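Local coordinates for protein naphthalene dioxygenase large subunit (Rhodococcus sp., PDB 2B1X) that forms the large subunit of a Rieske non-heme iron oxygenase, carrying an iron-sulfur cluster in one domain and a mononuclear iron in another, at residues H44-L49 against M145-S150; Y61-I66 against Q94-E99; Q70-R75 against H84-R89; G119-V124 against L135-W140. All coordinates share one frame; numbering follows the deposited sequence.

Contact 1 (H44-L49 against M145-S150); sequences HAWVFL and MPNLAS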
loop_
_atom_site.group_PDB
_atom_site.type_symbol
_atom_site.label_atom_id
_atom_site.label_comp_id
_atom_site.label_asym_id
_atom_site.label_seq_id
_atom_site.Cartn_x
_atom_site.Cartn_y
_atom_site.Cartn_z
ATOM N N HIS A 44 -7.388 22.488 18.000
ATOM C CA HIS A 44 -7.704 23.346 19.136
ATOM C C HIS A 44 -6.995 22.967 20.434
ATOM O O HIS A 44 -6.529 23.828 21.150
ATOM C CB HIS A 44 -9.214 23.407 19.332
ATOM C CG HIS A 44 -9.907 24.195 18.271
ATOM N ND1 HIS A 44 -10.315 23.643 17.071
ATOM C CD2 HIS A 44 -10.226 25.509 18.208
ATOM C CE1 HIS A 44 -10.864 24.583 16.321
ATOM N NE2 HIS A 44 -10.834 25.722 16.995
ATOM N N ALA A 45 -6.889 21.674 20.710
ATOM C CA ALA A 45 -6.368 21.183 21.970
ATOM C C ALA A 45 -4.877 21.408 22.087
ATOM O O ALA A 45 -4.208 21.694 21.097
ATOM C CB ALA A 45 -6.678 19.694 22.110
ATOM N N TRP A 46 -4.362 21.311 23.315
ATOM C CA TRP A 46 -2.930 21.369 23.548
ATOM C C TRP A 46 -2.395 19.949 23.363
ATOM O O TRP A 46 -2.863 19.020 24.032
ATOM C CB TRP A 46 -2.632 21.841 24.975
ATOM C CG TRP A 46 -2.780 23.309 25.176
ATOM C CD1 TRP A 46 -3.894 23.968 25.593
ATOM C CD2 TRP A 46 -1.796 24.311 24.915
ATOM N NE1 TRP A 46 -3.661 25.325 25.642
ATOM C CE2 TRP A 46 -2.372 25.560 25.240
ATOM C CE3 TRP A 46 -0.460 24.279 24.470
ATOM C CZ2 TRP A 46 -1.663 26.762 25.145
ATOM C CZ3 TRP A 46 0.237 25.465 24.365
ATOM C CH2 TRP A 46 -0.362 26.693 24.696
ATOM N N VAL A 47 -1.366 19.812 22.532
ATOM C CA VAL A 47 -0.787 18.511 22.167
ATOM C C VAL A 47 0.697 18.445 22.581
ATOM O O VAL A 47 1.450 19.390 22.373
ATOM C CB VAL A 47 -0.885 18.305 20.647
ATOM C CG1 VAL A 47 -0.176 16.991 20.209
ATOM C CG2 VAL A 47 -2.371 18.414 20.182
ATOM N N PHE A 48 1.094 17.336 23.211
ATOM C CA PHE A 48 2.461 17.184 23.672
ATOM C C PHE A 48 3.406 17.005 22.458
ATOM O O PHE A 48 3.114 16.232 21.520
ATOM C CB PHE A 48 2.577 15.980 24.621
ATOM C CG PHE A 48 4.000 15.664 25.013
ATOM C CD1 PHE A 48 4.652 16.401 25.990
ATOM C CD2 PHE A 48 4.688 14.639 24.374
ATOM C CE1 PHE A 48 5.991 16.123 26.334
ATOM C CE2 PHE A 48 6.005 14.359 24.678
ATOM C CZ PHE A 48 6.669 15.085 25.687
ATOM N N LEU A 49 4.535 17.714 22.498
ATOM C CA LEU A 49 5.522 17.685 21.415
ATOM C C LEU A 49 6.858 17.050 21.822
ATOM O O LEU A 49 7.411 16.211 21.107
ATOM C CB LEU A 49 5.826 19.110 20.979
ATOM C CG LEU A 49 4.600 19.909 20.486
ATOM C CD1 LEU A 49 4.940 21.357 20.239
ATOM C CD2 LEU A 49 4.069 19.271 19.233
ATOM N N MET A 145 4.488 28.059 15.914
ATOM C CA MET A 145 3.361 27.395 16.589
ATOM C C MET A 145 2.500 28.507 17.219
ATOM O O MET A 145 3.022 29.318 17.978
ATOM C CB MET A 145 3.913 26.479 17.688
ATOM C CG MET A 145 2.859 25.782 18.578
ATOM S SD MET A 145 1.882 24.623 17.541
ATOM C CE MET A 145 3.159 23.327 17.408
ATOM N N PRO A 146 1.213 28.572 16.877
ATOM C CA PRO A 146 0.338 29.647 17.353
ATOM C C PRO A 146 0.335 29.759 18.868
ATOM O O PRO A 146 0.345 30.859 19.369
ATOM C CB PRO A 146 -1.040 29.233 16.823
ATOM C CG PRO A 146 -0.726 28.440 15.581
ATOM C CD PRO A 146 0.512 27.653 15.950
ATOM N N ASN A 147 0.318 28.633 19.578
ATOM C CA ASN A 147 0.438 28.651 21.017
ATOM C C ASN A 147 1.461 27.598 21.482
ATOM O O ASN A 147 1.332 26.415 21.168
ATOM C CB ASN A 147 -0.941 28.433 21.665
ATOM C CG ASN A 147 -1.468 29.672 22.345
ATOM O OD1 ASN A 147 -0.785 30.272 23.159
ATOM N ND2 ASN A 147 -2.688 30.041 22.036
ATOM N N LEU A 148 2.486 28.043 22.200
ATOM C CA LEU A 148 3.519 27.132 22.687
ATOM C C LEU A 148 3.777 27.385 24.159
ATOM O O LEU A 148 3.902 28.536 24.579
ATOM C CB LEU A 148 4.829 27.307 21.903
ATOM C CG LEU A 148 6.009 26.343 22.178
ATOM C CD1 LEU A 148 5.844 24.995 21.494
ATOM C CD2 LEU A 148 7.355 26.980 21.732
ATOM N N ALA A 149 3.874 26.318 24.942
ATOM C CA ALA A 149 4.098 26.453 26.387
ATOM C C ALA A 149 4.666 25.181 26.975
ATOM O O ALA A 149 4.642 24.127 26.352
ATOM C CB ALA A 149 2.786 26.841 27.144
ATOM N N SER A 150 5.152 25.306 28.204
ATOM C CA SER A 150 5.770 24.238 28.950
ATOM C C SER A 150 5.096 24.081 30.323
ATOM O O SER A 150 4.737 25.079 30.965
ATOM C CB SER A 150 7.232 24.612 29.185
ATOM O OG SER A 150 8.070 23.552 28.780
#
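The small three-stranded antiparallel sheet of the Rieske domain shows how two outer strands can meet without bonding to each other: Trp46 and Leu49 reach across the middle strand 154-158 to Met145, Asn147, Leu148 and Ala149. The backbones stay well apart, with the CA atoms of Trp46 and Asn147 8.4 Å from each other, and each pairs instead with the middle strand, Val47 with Gly157 and Asn147 with Ser158. The gap is spanned by the indole. The benzo end does the touching: Trp46 CH2 lies 3.5 Å from Asn147 CB, while Trp46 CZ3 comes within 3.5 Å of Asn147 O. The ring and the Asn147 amide are turned 51° against each other. Farther along, Ala149 CB packs on Trp46 CH2 at 4.0 Å, and Leu166 of helix 166-170 touches both residues. A second patch is apolar. Leu49 CD1 meets Met145 CE tip to tip at 3.9 Å, the thioether chain being bent at chi2 and chi3, and Leu148 CD1 adds a contact of 4.0 Å to the same Leu49 methyl. The polar ends turn to other partners, Trp46 NE1 to Asp164 O and Asn147 ND2 to Asp160 O. The contact itself therefore rests on van der Waals packing, while hydrogen bonds to the loop that follows strand 154-158 steady the indole and the amide.

Contact 2 (Y61-I66 against Q94-E99); sequences YVVRYI and QVCRAE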
loop_
_atom_site.group_PDB
_atom_site.type_symbol
_atom_site.label_atom_id
_atom_site.label_comp_id
_atom_site.label_asym_id
_atom_site.label_seq_id
_atom_site.Cartn_x
_atom_site.Cartn_y
_atom_site.Cartn_z
ATOM N N TYR A 61 17.485 20.380 18.387
ATOM C CA TYR A 61 16.117 20.343 17.896
ATOM C C TYR A 61 15.633 18.916 17.702
ATOM O O TYR A 61 16.443 18.010 17.475
ATOM C CB TYR A 61 16.019 21.105 16.560
ATOM C CG TYR A 61 16.724 20.414 15.424
ATOM C CD1 TYR A 61 16.064 19.436 14.657
ATOM C CD2 TYR A 61 18.041 20.751 15.094
ATOM C CE1 TYR A 61 16.719 18.784 13.600
ATOM C CE2 TYR A 61 18.698 20.149 14.030
ATOM C CZ TYR A 61 18.038 19.155 13.290
ATOM O OH TYR A 61 18.669 18.539 12.231
ATOM N N VAL A 62 14.307 18.743 17.743
ATOM C CA VAL A 62 13.653 17.504 17.347
ATOM C C VAL A 62 12.507 17.938 16.417
ATOM O O VAL A 62 12.048 19.073 16.501
ATOM C CB VAL A 62 13.107 16.678 18.552
ATOM C CG1 VAL A 62 14.260 16.116 19.420
ATOM C CG2 VAL A 62 12.144 17.491 19.441
ATOM N N VAL A 63 12.103 17.058 15.518
ATOM C CA VAL A 63 10.956 17.311 14.647
ATOM C C VAL A 63 9.721 16.516 15.126
ATOM O O VAL A 63 9.736 15.290 15.160
ATOM C CB VAL A 63 11.285 17.009 13.192
ATOM C CG1 VAL A 63 10.040 17.259 12.305
ATOM C CG2 VAL A 63 12.484 17.897 12.696
ATOM N N ARG A 64 8.643 17.225 15.441
ATOM C CA ARG A 64 7.462 16.642 16.070
ATOM C C ARG A 64 6.183 17.128 15.408
ATOM O O ARG A 64 6.260 17.966 14.489
ATOM C CB ARG A 64 7.497 16.887 17.579
ATOM C CG ARG A 64 8.737 16.283 18.226
ATOM C CD ARG A 64 8.683 14.730 18.354
ATOM N NE ARG A 64 9.979 14.144 18.662
ATOM C CZ ARG A 64 10.535 14.100 19.880
ATOM N NH1 ARG A 64 9.913 14.616 20.952
ATOM N NH2 ARG A 64 11.724 13.545 20.035
ATOM N N TYR A 65 5.019 16.629 15.839
ATOM C CA TYR A 65 3.790 16.813 15.045
ATOM C C TYR A 65 2.561 17.282 15.798
ATOM O O TYR A 65 2.390 16.965 16.987
ATOM C CB TYR A 65 3.390 15.479 14.377
ATOM C CG TYR A 65 4.425 14.973 13.463
ATOM C CD1 TYR A 65 5.544 14.312 13.932
ATOM C CD2 TYR A 65 4.314 15.216 12.087
ATOM C CE1 TYR A 65 6.548 13.858 13.040
ATOM C CE2 TYR A 65 5.261 14.746 11.215
ATOM C CZ TYR A 65 6.385 14.080 11.695
ATOM O OH TYR A 65 7.343 13.676 10.784
ATOM N N ILE A 66 1.697 17.993 15.092
ATOM C CA ILE A 66 0.278 17.993 15.408
ATOM C C ILE A 66 -0.402 17.481 14.178
ATOM O O ILE A 66 -0.438 18.161 13.139
ATOM C CB ILE A 66 -0.252 19.385 15.869
ATOM C CG1 ILE A 66 0.574 19.876 17.090
ATOM C CG2 ILE A 66 -1.724 19.288 16.204
ATOM C CD1 ILE A 66 0.199 21.257 17.663
ATOM N N GLN A 94 10.611 21.443 3.425
ATOM C CA GLN A 94 11.153 21.186 4.773
ATOM C C GLN A 94 12.539 21.806 4.862
ATOM O O GLN A 94 13.379 21.571 3.975
ATOM C CB GLN A 94 11.289 19.710 5.057
ATOM C CG GLN A 94 9.984 18.969 5.181
ATOM C CD GLN A 94 10.228 17.489 5.181
ATOM O OE1 GLN A 94 10.630 16.926 4.153
ATOM N NE2 GLN A 94 10.020 16.858 6.329
ATOM N N VAL A 95 12.770 22.626 5.892
ATOM C CA VAL A 95 14.091 23.230 6.102
ATOM C C VAL A 95 14.922 22.343 7.034
ATOM O O VAL A 95 16.092 22.617 7.331
ATOM C CB VAL A 95 13.991 24.682 6.630
ATOM C CG1 VAL A 95 13.287 25.557 5.560
ATOM C CG2 VAL A 95 13.252 24.759 7.980
ATOM N N CYS A 96 14.300 21.280 7.516
ATOM C CA CYS A 96 15.027 20.270 8.270
ATOM C C CYS A 96 14.418 18.915 7.942
ATOM O O CYS A 96 13.241 18.704 8.205
ATOM C CB CYS A 96 14.928 20.597 9.761
ATOM S SG CYS A 96 15.671 19.325 10.736
ATOM N N ARG A 97 15.182 18.027 7.300
ATOM C CA ARG A 97 14.683 16.691 6.961
ATOM C C ARG A 97 15.223 15.569 7.881
ATOM O O ARG A 97 14.900 14.375 7.657
ATOM C CB ARG A 97 14.916 16.351 5.482
ATOM C CG ARG A 97 13.915 16.915 4.483
ATOM C CD ARG A 97 14.448 16.957 2.993
ATOM N NE ARG A 97 15.804 17.529 2.924
ATOM C CZ ARG A 97 16.874 17.013 2.296
ATOM N NH1 ARG A 97 16.833 15.879 1.567
ATOM N NH2 ARG A 97 18.036 17.638 2.446
ATOM N N ALA A 98 15.971 15.947 8.934
ATOM C CA ALA A 98 16.395 15.015 9.986
ATOM C C ALA A 98 15.332 14.961 11.105
ATOM O O ALA A 98 14.506 15.854 11.193
ATOM C CB ALA A 98 17.744 15.436 10.556
ATOM N N GLU A 99 15.360 13.936 11.949
ATOM C CA GLU A 99 14.374 13.791 13.021
ATOM C C GLU A 99 14.817 14.543 14.282
ATOM O O GLU A 99 14.018 14.872 15.139
ATOM C CB GLU A 99 14.138 12.302 13.333
ATOM C CG GLU A 99 13.480 11.566 12.172
ATOM C CD GLU A 99 13.359 10.051 12.360
ATOM O OE1 GLU A 99 13.037 9.602 13.475
ATOM O OE2 GLU A 99 13.529 9.315 11.360
HETATM O O HOH W 1 12.361 13.067 17.180
#
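A buried strand-to-loop contact sets Tyr61, Val62 and Val63 against Cys96, Ala98 and Glu99, just where the loop is about to enter strand 100-102 at the edge of a four-stranded sheet in the Rieske domain. One backbone bond joins the two: Val63 N donates to Glu99 O over 2.9 Å, nearly straight at 162°, with the donor lying above the carbonyl plane rather than in it. The same oxygen is shared further. A water donates to it and in turn accepts from Arg64 NH2, 3.0 Å from the water, and Val62 CA makes a CA-H...O contact with it. The Arg64 guanidinium is itself placed by a salt bridge to Glu54 and has Val62 CG2 over the centre of one face. The bond between Val63 and Glu99 leads into the antiparallel pairing of strands 60-66 and 100-102, where Tyr61 pairs with Gly101. Beside it lies a sulfur-aromatic contact. Cys96 SG is 4.0 Å from the centroid of the Tyr61 ring and approaches obliquely, 51° off the normal, nearest the CE1 side of the ring. At the far end of the ring Tyr61 OH touches Ala98 CB at 3.6 Å. Val63 CG2 touches both Cys96 SG and Ala98 O, the latter at 3.2 Å. Glu99 sets out away from the strand at CB, and its OE2 is hydrogen-bonded to Thr51 and Thr161 of a neighbouring small subunit.

Contact 3 (Q70-R75 against H84-R89); sequences QFIVCR and HLNACR. With FES (Fe2/s2 (inorganic) cluster), chain H.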
loop_
_atom_site.group_PDB
_atom_site.type_symbol
_atom_site.label_atom_id
_atom_site.label_comp_id
_atom_site.label_asym_id
_atom_site.label_seq_id
_atom_site.Cartn_x
_atom_site.Cartn_y
_atom_site.Cartn_z
ATOM N N GLN A 70 4.069 19.386 10.703
ATOM C CA GLN A 70 5.382 19.081 11.178
ATOM C C GLN A 70 6.063 20.341 11.706
ATOM O O GLN A 70 6.105 21.353 11.008
ATOM C CB GLN A 70 6.178 18.453 10.033
ATOM C CG GLN A 70 7.431 17.738 10.492
ATOM C CD GLN A 70 8.255 17.248 9.312
ATOM O OE1 GLN A 70 8.748 18.048 8.575
ATOM N NE2 GLN A 70 8.406 15.938 9.158
ATOM N N PHE A 71 6.597 20.257 12.936
ATOM C CA PHE A 71 7.192 21.394 13.624
ATOM C C PHE A 71 8.597 21.099 14.069
ATOM O O PHE A 71 8.870 20.008 14.572
ATOM C CB PHE A 71 6.344 21.814 14.841
ATOM C CG PHE A 71 5.031 22.400 14.467
ATOM C CD1 PHE A 71 3.909 21.576 14.283
ATOM C CD2 PHE A 71 4.915 23.779 14.237
ATOM C CE1 PHE A 71 2.668 22.128 13.892
ATOM C CE2 PHE A 71 3.682 24.344 13.847
ATOM C CZ PHE A 71 2.565 23.511 13.656
ATOM N N ILE A 72 9.502 22.060 13.872
ATOM C CA ILE A 72 10.810 22.004 14.537
ATOM C C ILE A 72 10.650 22.544 15.963
ATOM O O ILE A 72 10.164 23.671 16.166
ATOM C CB ILE A 72 11.852 22.883 13.767
ATOM C CG1 ILE A 72 12.087 22.347 12.357
ATOM C CG2 ILE A 72 13.155 22.944 14.499
ATOM C CD1 ILE A 72 12.669 23.436 11.432
ATOM N N VAL A 73 11.056 21.743 16.947
ATOM C CA VAL A 73 10.994 22.184 18.321
ATOM C C VAL A 73 12.438 22.296 18.761
ATOM O O VAL A 73 13.138 21.306 18.772
ATOM C CB VAL A 73 10.170 21.187 19.207
ATOM C CG1 VAL A 73 10.176 21.634 20.699
ATOM C CG2 VAL A 73 8.749 21.091 18.676
ATOM N N CYS A 74 12.895 23.502 19.070
ATOM C CA CYS A 74 14.324 23.707 19.292
ATOM C C CYS A 74 14.632 24.667 20.427
ATOM O O CYS A 74 13.762 25.405 20.884
ATOM C CB CYS A 74 15.015 24.159 18.002
ATOM S SG CYS A 74 14.495 25.771 17.358
ATOM N N ARG A 75 15.858 24.597 20.925
ATOM C CA ARG A 75 16.374 25.599 21.845
ATOM C C ARG A 75 17.241 26.497 20.981
ATOM O O ARG A 75 18.214 26.034 20.364
ATOM C CB ARG A 75 17.205 24.959 22.966
ATOM C CG ARG A 75 17.574 25.944 24.121
ATOM C CD ARG A 75 18.263 25.287 25.303
ATOM N NE ARG A 75 17.510 24.168 25.875
ATOM C CZ ARG A 75 16.618 24.256 26.866
ATOM N NH1 ARG A 75 16.317 25.416 27.419
ATOM N NH2 ARG A 75 16.019 23.167 27.299
ATOM N N HIS A 84 8.660 25.881 15.295
ATOM C CA HIS A 84 8.581 26.443 13.951
ATOM C C HIS A 84 7.946 25.460 13.009
ATOM O O HIS A 84 8.412 24.329 12.922
ATOM C CB HIS A 84 9.982 26.637 13.357
ATOM C CG HIS A 84 10.931 27.419 14.198
ATOM N ND1 HIS A 84 10.695 28.730 14.582
ATOM C CD2 HIS A 84 12.162 27.104 14.660
ATOM C CE1 HIS A 84 11.720 29.164 15.290
ATOM N NE2 HIS A 84 12.632 28.206 15.330
ATOM N N LEU A 85 6.949 25.881 12.232
ATOM C CA LEU A 85 6.437 25.042 11.167
ATOM C C LEU A 85 7.575 24.701 10.201
ATOM O O LEU A 85 8.281 25.602 9.700
ATOM C CB LEU A 85 5.271 25.735 10.408
ATOM C CG LEU A 85 4.641 24.926 9.253
ATOM C CD1 LEU A 85 3.798 23.793 9.839
ATOM C CD2 LEU A 85 3.782 25.834 8.332
ATOM N N ASN A 86 7.749 23.411 9.913
ATOM C CA ASN A 86 8.877 22.952 9.114
ATOM C C ASN A 86 8.635 23.080 7.607
ATOM O O ASN A 86 8.686 22.090 6.851
ATOM C CB ASN A 86 9.235 21.524 9.492
ATOM C CG ASN A 86 10.544 21.069 8.874
ATOM O OD1 ASN A 86 11.344 21.883 8.426
ATOM N ND2 ASN A 86 10.747 19.749 8.813
ATOM N N ALA A 87 8.398 24.313 7.180
ATOM C CA ALA A 87 7.934 24.616 5.832
ATOM C C ALA A 87 8.487 25.967 5.493
ATOM O O ALA A 87 8.086 26.964 6.093
ATOM C CB ALA A 87 6.388 24.622 5.767
ATOM N N CYS A 88 9.414 26.004 4.537
ATOM C CA CYS A 88 9.990 27.238 4.031
ATOM C C CYS A 88 8.880 28.169 3.546
ATOM O O CYS A 88 7.881 27.715 2.974
ATOM C CB CYS A 88 10.956 26.917 2.877
ATOM S SG CYS A 88 11.819 28.370 2.211
ATOM N N ARG A 89 9.044 29.465 3.790
ATOM C CA ARG A 89 8.023 30.458 3.496
ATOM C C ARG A 89 7.951 30.767 2.003
ATOM O O ARG A 89 7.022 31.413 1.557
ATOM C CB ARG A 89 8.322 31.757 4.276
ATOM C CG ARG A 89 8.223 31.597 5.824
ATOM C CD ARG A 89 6.858 31.124 6.329
ATOM N NE ARG A 89 5.766 31.969 5.838
ATOM C CZ ARG A 89 5.360 33.113 6.407
ATOM N NH1 ARG A 89 5.968 33.600 7.494
ATOM N NH2 ARG A 89 4.342 33.796 5.872
HETATM FE FE1 FES H . 12.520 28.335 -2.154
HETATM FE FE2 FES H . 12.811 27.299 0.383
HETATM S S1 FES H . 14.169 28.702 -0.674
HETATM S S2 FES H . 11.279 26.775 -1.164
#
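Gln70 OE1 is gripped twice, by Asn86 ND2 at 2.6 Å and by Gln94 NE2. The Asn86 bond is bent, 137° at the hydrogen, and its donor stands above the carbonyl plane of Gln70; the two side chains run side by side in the same direction. Asn86 ND2 also donates to Cys96 O, tying three parts of the Rieske domain together. All this happens at the open end of the antiparallel hairpin 69-75/81-85, from which the chain leaves for the iron-sulfur cluster. Ile72 and His84 form a hydrogen-bonded pair, with Ile72 N to His84 O at 2.7 Å and a return bond from His84 N to Ile72 O. Phe71 and Leu85 make the following non-hydrogen-bonded pair, in which Leu85 CD1 sits over one ring face, offset toward the rim. On the opposite face of the sheet, the one with Ile72 and His84, Cys74 SG lies 3.7 Å from His84 NE2, whose hydrogen-bond partner is Asn117 O. Just past the paired residues, Asn86 N donates to Gln70 O at 2.9 Å. An inverse gamma turn centred on Asn86 then redirects the chain, and two residues later Cys88 SG binds the cluster iron FE2 at 2.3 Å.

Contact 4 (G119-V124 against L135-W140); sequences GSLVGV and LKKSDW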
loop_
_atom_site.group_PDB
_atom_site.type_symbol
_atom_site.label_atom_id
_atom_site.label_comp_id
_atom_site.label_asym_id
_atom_site.label_seq_id
_atom_site.Cartn_x
_atom_site.Cartn_y
_atom_site.Cartn_z
ATOM N N GLY A 119 14.114 31.335 14.135
ATOM C CA GLY A 119 12.992 31.432 13.185
ATOM C C GLY A 119 13.127 32.573 12.178
ATOM O O GLY A 119 12.439 32.596 11.147
ATOM N N SER A 120 13.997 33.540 12.470
ATOM C CA SER A 120 14.162 34.707 11.595
ATOM C C SER A 120 14.815 34.332 10.270
ATOM O O SER A 120 15.837 33.625 10.253
ATOM C CB SER A 120 15.013 35.794 12.266
ATOM O OG SER A 120 14.353 36.312 13.409
ATOM N N LEU A 121 14.198 34.795 9.175
ATOM C CA LEU A 121 14.797 34.749 7.874
ATOM C C LEU A 121 15.977 35.732 7.867
ATOM O O LEU A 121 15.787 36.947 8.018
ATOM C CB LEU A 121 13.774 35.150 6.790
ATOM C CG LEU A 121 14.272 35.118 5.326
ATOM C CD1 LEU A 121 14.869 33.717 4.951
ATOM C CD2 LEU A 121 13.135 35.490 4.381
ATOM N N VAL A 122 17.194 35.221 7.721
ATOM C CA VAL A 122 18.381 36.086 7.888
ATOM C C VAL A 122 19.176 36.157 6.605
ATOM O O VAL A 122 20.040 37.030 6.451
ATOM C CB VAL A 122 19.338 35.608 9.046
ATOM C CG1 VAL A 122 18.676 35.723 10.419
ATOM C CG2 VAL A 122 19.819 34.168 8.801
ATOM N N GLY A 123 18.901 35.234 5.680
ATOM C CA GLY A 123 19.598 35.226 4.400
ATOM C C GLY A 123 18.785 34.793 3.193
ATOM O O GLY A 123 18.142 33.743 3.200
ATOM N N VAL A 124 18.788 35.631 2.163
ATOM C CA VAL A 124 18.134 35.332 0.895
ATOM C C VAL A 124 19.156 35.445 -0.248
ATOM O O VAL A 124 19.733 36.543 -0.482
ATOM C CB VAL A 124 16.897 36.262 0.699
ATOM C CG1 VAL A 124 16.321 36.195 -0.713
ATOM C CG2 VAL A 124 15.784 35.931 1.762
ATOM N N LEU A 135 12.378 42.633 -0.695
ATOM C CA LEU A 135 11.812 41.598 0.164
ATOM C C LEU A 135 12.045 41.917 1.636
ATOM O O LEU A 135 13.185 42.037 2.091
ATOM C CB LEU A 135 12.361 40.227 -0.196
ATOM C CG LEU A 135 11.750 39.026 0.509
ATOM C CD1 LEU A 135 10.412 38.619 -0.093
ATOM C CD2 LEU A 135 12.737 37.880 0.468
ATOM N N LYS A 136 10.954 42.081 2.369
ATOM C CA LYS A 136 11.031 42.327 3.799
ATOM C C LYS A 136 11.198 41.009 4.539
ATOM O O LYS A 136 10.223 40.260 4.753
ATOM C CB LYS A 136 9.784 43.038 4.290
ATOM C CG LYS A 136 9.936 43.585 5.718
ATOM C CD LYS A 136 8.801 44.493 6.038
ATOM C CE LYS A 136 8.614 44.598 7.536
ATOM N NZ LYS A 136 9.629 45.508 8.121
ATOM N N LYS A 137 12.433 40.720 4.927
ATOM C CA LYS A 137 12.744 39.427 5.544
ATOM C C LYS A 137 11.893 39.089 6.758
ATOM O O LYS A 137 11.442 37.936 6.901
ATOM C CB LYS A 137 14.236 39.310 5.838
ATOM C CG LYS A 137 15.069 39.266 4.564
ATOM C CD LYS A 137 16.356 38.468 4.745
ATOM C CE LYS A 137 17.401 39.307 5.452
ATOM N NZ LYS A 137 17.839 40.445 4.569
ATOM N N SER A 138 11.645 40.082 7.617
ATOM C CA SER A 138 10.881 39.841 8.855
ATOM C C SER A 138 9.401 39.491 8.613
ATOM O O SER A 138 8.721 39.025 9.520
ATOM C CB SER A 138 11.021 40.993 9.885
ATOM O OG SER A 138 10.801 42.266 9.302
ATOM N N ASP A 139 8.901 39.744 7.409
ATOM C CA ASP A 139 7.576 39.247 7.018
ATOM C C ASP A 139 7.560 37.767 6.620
ATOM O O ASP A 139 6.499 37.165 6.491
ATOM C CB ASP A 139 6.987 40.071 5.887
ATOM C CG ASP A 139 6.453 41.409 6.367
ATOM O OD1 ASP A 139 6.112 42.276 5.521
ATOM O OD2 ASP A 139 6.341 41.676 7.571
ATOM N N TRP A 140 8.738 37.186 6.435
ATOM C CA TRP A 140 8.833 35.797 5.992
ATOM C C TRP A 140 9.683 34.903 6.885
ATOM O O TRP A 140 10.397 34.017 6.377
ATOM C CB TRP A 140 9.284 35.752 4.528
ATOM C CG TRP A 140 8.383 36.658 3.717
ATOM C CD1 TRP A 140 8.618 37.950 3.389
ATOM C CD2 TRP A 140 7.066 36.352 3.225
ATOM N NE1 TRP A 140 7.544 38.472 2.714
ATOM C CE2 TRP A 140 6.567 37.523 2.617
ATOM C CE3 TRP A 140 6.240 35.217 3.277
ATOM C CZ2 TRP A 140 5.314 37.580 2.007
ATOM C CZ3 TRP A 140 4.988 35.270 2.658
ATOM C CH2 TRP A 140 4.543 36.439 2.034
#
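Leu121 and Lys137 bring the two backbones closest, their CA atoms 5.6 Å apart, yet no hydrogen bond crosses between the short strand 121-123 and the 3-10 turn 137-139. Side chains make the join instead. Those of Leu121 and Lys137 cross at about a right angle, and the aliphatic part of the lysine meets backbone oxygens of the strand: Lys137 CB rests 3.6 Å from Leu121 O, and a bend at chi3 (-79°) brings Lys137 CE to 3.6 Å from Val122 O. The Leu121 and Trp140 side chains lie side by side, pointing the same way, with Leu121 CD2 against Trp140 CB at 3.9 Å. Leu121 CB also touches Trp140 O, a buried carbonyl oxygen with no polar partner in the model. Val124 completes the patch. Its CG2 meets Leu135 CD2 at 3.8 Å, the two side chains crossing at about a right angle, and touches Lys137 CD. Toward its sheet neighbour, strand 114-116, the strand carries a classic beta bulge, Val122 and Gly123 both facing Thr114. Leu121 and Val124 pack on Trp113, a residue of the cluster pocket, and the Leu121 side chain lies about 8 Å from the iron-sulfur cluster. Val124 also touches Tyr215 of a neighbouring large subunit, next to iron ligand His216 there, consistent with the Rieske oxygenase plan in which the cluster of one subunit faces the mononuclear iron of the next.

The contacts all lie in the Rieske domain, where segments distant in sequence meet. Contact 1 spans the other three; contact 3 falls within the span of contact 2, and contact 4 follows both. Contacts 2 and 3, with centres about 6 Å apart, both reach one sheet through the neighbouring strands 60-66 and 69-75. Contact 1, its centre about 13 Å from that of contact 3, belongs to a second sheet, and Met145 packs on Ile66 and Phe71 between the two. Contact 4 lies farther out, its centre about 15 Å from that of contact 3; the two touch where Trp140 meets Arg89. The series thus leads from the sheets to the cluster-bearing end beside the second large subunit.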